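PDB 1C3P: protein (hdlp (histone deacetylase-like protein)) from Aquifex aeolicus, which probably acts as a zinc-dependent deacetylase of the histone deacetylase family, with a possible part in acetoin breakdown. Local coordinates for residues 67-72 with 97-102. Sequence-based numbering, arbitrary orientation.
Sequences NTLMEA and YAMFTG
The backbone N of Phe100, the residue whose ring packs on Met70, donates a hydrogen bond to Glu73 OE1, and Thr101 OG1 is hydrogen-bonded to OE2 of the same carboxylate. Glu73 follows directly on residues 67-72, so this pair of bonds ties the first turn of helix 98-118 to helix 63-75. That turn is wider than an alpha turn: Gly102 N reaches back five residues to Tyr97 O at 3.1 Å. Between the segments themselves the contact is apolar. Met70 CG stands over the middle of one face of the Phe100 ring, 3.4 Å from its centroid and only 10° off the normal, a CH-pi contact. Met70 SD, further out, meets the ring obliquely in a Met-aromatic contact, 3.8 Å from Phe100 CZ. The bend at chi3 keeps Met70 CE on the same side of the ring, beside its rim, 3.8 Å from Phe100 CE2. The two short helical segments approach to 8.5 Å between axes and run almost perpendicular, at 101°, joining two helices of the alpha/beta histone deacetylase domain, away from the residues that bind zinc. Phe100 CB points toward helix 63-75, 4.0 Å from Leu69 O, and CG anti to the backbone N (chi1 -177°) carries the ring on from there. Leu69 CB meets the ring obliquely, at CD1. An alanine in place of Phe100 would probably leave the Met70 thioether without its aromatic partner and freer to turn. One turn further along helix 63-75, Ala72 receives the end of the bent Met99 chain, with Met99 CE 3.8 Å from Ala72 CB, while Ile88 and Tyr143 also touch the Met99 side chain.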
ATOM      1  N   ASN A  67       5.363 -21.158  -9.477  1.00 18.21           N
ATOM      2  CA  ASN A  67       6.432 -22.158  -9.411  1.00 20.03           C
ATOM      3  C   ASN A  67       7.778 -21.561  -9.776  1.00 15.87           C
ATOM      4  O   ASN A  67       8.810 -21.958  -9.218  1.00 18.64           O
ATOM      5  CB  ASN A  67       6.156 -23.376 -10.305  1.00 21.73           C
ATOM      6  CG  ASN A  67       5.032 -24.257  -9.774  1.00 21.69           C
ATOM      7  OD1 ASN A  67       4.687 -24.207  -8.599  1.00 23.97           O
ATOM      8  ND2 ASN A  67       4.471 -25.079 -10.643  1.00 23.23           N
ATOM      9  N   THR A  68       7.771 -20.596 -10.689  1.00 16.55           N
ATOM     10  CA  THR A  68       9.008 -19.953 -11.097  1.00 20.34           C
ATOM     11  C   THR A  68       9.580 -19.116  -9.953  1.00 16.66           C
ATOM     12  O   THR A  68      10.789 -19.103  -9.734  1.00 18.79           O
ATOM     13  CB  THR A  68       8.802 -19.063 -12.335  1.00 22.99           C
ATOM     14  OG1 THR A  68       8.389 -19.886 -13.441  1.00 21.75           O
ATOM     15  CG2 THR A  68      10.096 -18.371 -12.705  1.00 17.37           C
ATOM     16  N   LEU A  69       8.717 -18.432  -9.213  1.00 14.82           N
ATOM     17  CA  LEU A  69       9.199 -17.637  -8.089  1.00 15.20           C
ATOM     18  C   LEU A  69       9.837 -18.552  -7.039  1.00 15.11           C
ATOM     19  O   LEU A  69      10.876 -18.226  -6.454  1.00 13.30           O
ATOM     20  CB  LEU A  69       8.053 -16.853  -7.436  1.00 16.87           C
ATOM     21  CG  LEU A  69       7.368 -15.749  -8.246  1.00 14.76           C
ATOM     22  CD1 LEU A  69       6.170 -15.202  -7.480  1.00 16.81           C
ATOM     23  CD2 LEU A  69       8.360 -14.645  -8.527  1.00 17.26           C
ATOM     24  N   MET A  70       9.214 -19.695  -6.791  1.00 13.40           N
ATOM     25  CA  MET A  70       9.755 -20.627  -5.802  1.00 16.97           C
ATOM     26  C   MET A  70      11.092 -21.218  -6.222  1.00 19.11           C
ATOM     27  O   MET A  70      11.983 -21.381  -5.397  1.00 17.10           O
ATOM     28  CB  MET A  70       8.778 -21.761  -5.543  1.00 14.87           C
ATOM     29  CG  MET A  70       7.416 -21.274  -5.056  1.00 15.18           C
ATOM     30  SD  MET A  70       6.261 -22.651  -4.745  1.00 28.71           S
ATOM     31  CE  MET A  70       6.916 -23.260  -3.213  1.00 21.19           C
ATOM     32  N   GLU A  71      11.216 -21.570  -7.496  1.00 15.06           N
ATOM     33  CA  GLU A  71      12.454 -22.149  -8.005  1.00 16.12           C
ATOM     34  C   GLU A  71      13.561 -21.098  -8.048  1.00 16.48           C
ATOM     35  O   GLU A  71      14.696 -21.350  -7.626  1.00 17.20           O
ATOM     36  CB  GLU A  71      12.232 -22.713  -9.409  1.00 16.12           C
ATOM     37  CG  GLU A  71      13.467 -23.333 -10.006  1.00 20.26           C
ATOM     38  CD  GLU A  71      13.753 -24.729  -9.472  1.00 32.31           C
ATOM     39  OE1 GLU A  71      14.635 -25.410 -10.046  1.00 27.07           O
ATOM     40  OE2 GLU A  71      13.100 -25.149  -8.495  1.00 24.85           O
ATOM     41  N   ALA A  72      13.239 -19.910  -8.548  1.00 15.68           N
ATOM     42  CA  ALA A  72      14.232 -18.846  -8.621  1.00 16.07           C
ATOM     43  C   ALA A  72      14.786 -18.512  -7.241  1.00 19.07           C
ATOM     44  O   ALA A  72      15.999 -18.355  -7.063  1.00 15.92           O
ATOM     45  CB  ALA A  72      13.619 -17.591  -9.228  1.00 17.21           C
ATOM     46  N   TYR A  97      15.240 -13.405  -1.253  1.00 17.51           N
ATOM     47  CA  TYR A  97      14.258 -14.157  -0.489  1.00 20.69           C
ATOM     48  C   TYR A  97      12.972 -13.375  -0.220  1.00 20.12           C
ATOM     49  O   TYR A  97      12.047 -13.867   0.422  1.00 19.76           O
ATOM     50  CB  TYR A  97      14.858 -14.718   0.802  1.00 21.82           C
ATOM     51  CG  TYR A  97      15.824 -15.853   0.516  1.00 22.72           C
ATOM     52  CD1 TYR A  97      17.178 -15.612   0.262  1.00 28.47           C
ATOM     53  CD2 TYR A  97      15.361 -17.165   0.418  1.00 19.74           C
ATOM     54  CE1 TYR A  97      18.049 -16.655  -0.080  1.00 24.45           C
ATOM     55  CE2 TYR A  97      16.220 -18.216   0.076  1.00 21.63           C
ATOM     56  CZ  TYR A  97      17.557 -17.955  -0.172  1.00 23.13           C
ATOM     57  OH  TYR A  97      18.394 -19.000  -0.512  1.00 28.54           O
ATOM     58  N   ALA A  98      12.902 -12.154  -0.720  1.00 18.56           N
ATOM     59  CA  ALA A  98      11.676 -11.398  -0.568  1.00 22.23           C
ATOM     60  C   ALA A  98      10.772 -11.822  -1.719  1.00 23.56           C
ATOM     61  O   ALA A  98       9.559 -11.713  -1.629  1.00 20.14           O
ATOM     62  CB  ALA A  98      11.943  -9.900  -0.672  1.00 27.92           C
ATOM     63  N   MET A  99      11.365 -12.347  -2.788  1.00 16.84           N
ATOM     64  CA  MET A  99      10.562 -12.671  -3.977  1.00 17.60           C
ATOM     65  C   MET A  99       9.470 -13.698  -3.770  1.00 18.98           C
ATOM     66  O   MET A  99       8.432 -13.637  -4.426  1.00 18.21           O
ATOM     67  CB  MET A  99      11.465 -13.088  -5.144  1.00 17.05           C
ATOM     68  CG  MET A  99      11.868 -14.542  -5.146  1.00 11.16           C
ATOM     69  SD  MET A  99      13.268 -14.734  -6.290  1.00 16.54           S
ATOM     70  CE  MET A  99      12.502 -14.220  -7.864  1.00 17.83           C
ATOM     71  N   PHE A 100       9.690 -14.664  -2.890  1.00 12.87           N
ATOM     72  CA  PHE A 100       8.614 -15.625  -2.638  1.00 17.13           C
ATOM     73  C   PHE A 100       8.306 -15.781  -1.150  1.00 20.54           C
ATOM     74  O   PHE A 100       7.153 -15.691  -0.742  1.00 21.45           O
ATOM     75  CB  PHE A 100       8.925 -17.008  -3.209  1.00 15.23           C
ATOM     76  CG  PHE A 100       7.806 -17.977  -3.014  1.00 15.20           C
ATOM     77  CD1 PHE A 100       6.656 -17.894  -3.798  1.00 22.96           C
ATOM     78  CD2 PHE A 100       7.846 -18.908  -1.971  1.00 17.12           C
ATOM     79  CE1 PHE A 100       5.558 -18.720  -3.543  1.00 19.23           C
ATOM     80  CE2 PHE A 100       6.753 -19.735  -1.709  1.00 16.99           C
ATOM     81  CZ  PHE A 100       5.606 -19.640  -2.496  1.00 17.78           C
ATOM     82  N   THR A 101       9.324 -16.007  -0.330  1.00 18.02           N
ATOM     83  CA  THR A 101       9.065 -16.184   1.100  1.00 15.25           C
ATOM     84  C   THR A 101       8.492 -14.918   1.736  1.00 14.12           C
ATOM     85  O   THR A 101       7.440 -14.965   2.355  1.00 16.86           O
ATOM     86  CB  THR A 101      10.346 -16.615   1.823  1.00 16.33           C
ATOM     87  OG1 THR A 101      10.782 -17.868   1.277  1.00 16.01           O
ATOM     88  CG2 THR A 101      10.100 -16.800   3.303  1.00 16.31           C
ATOM     89  N   GLY A 102       9.183 -13.795   1.566  1.00 13.77           N
ATOM     90  CA  GLY A 102       8.702 -12.535   2.120  1.00 16.29           C
ATOM     91  C   GLY A 102       7.374 -12.158   1.482  1.00 16.75           C
ATOM     92  O   GLY A 102       6.447 -11.738   2.165  1.00 14.48           O
TER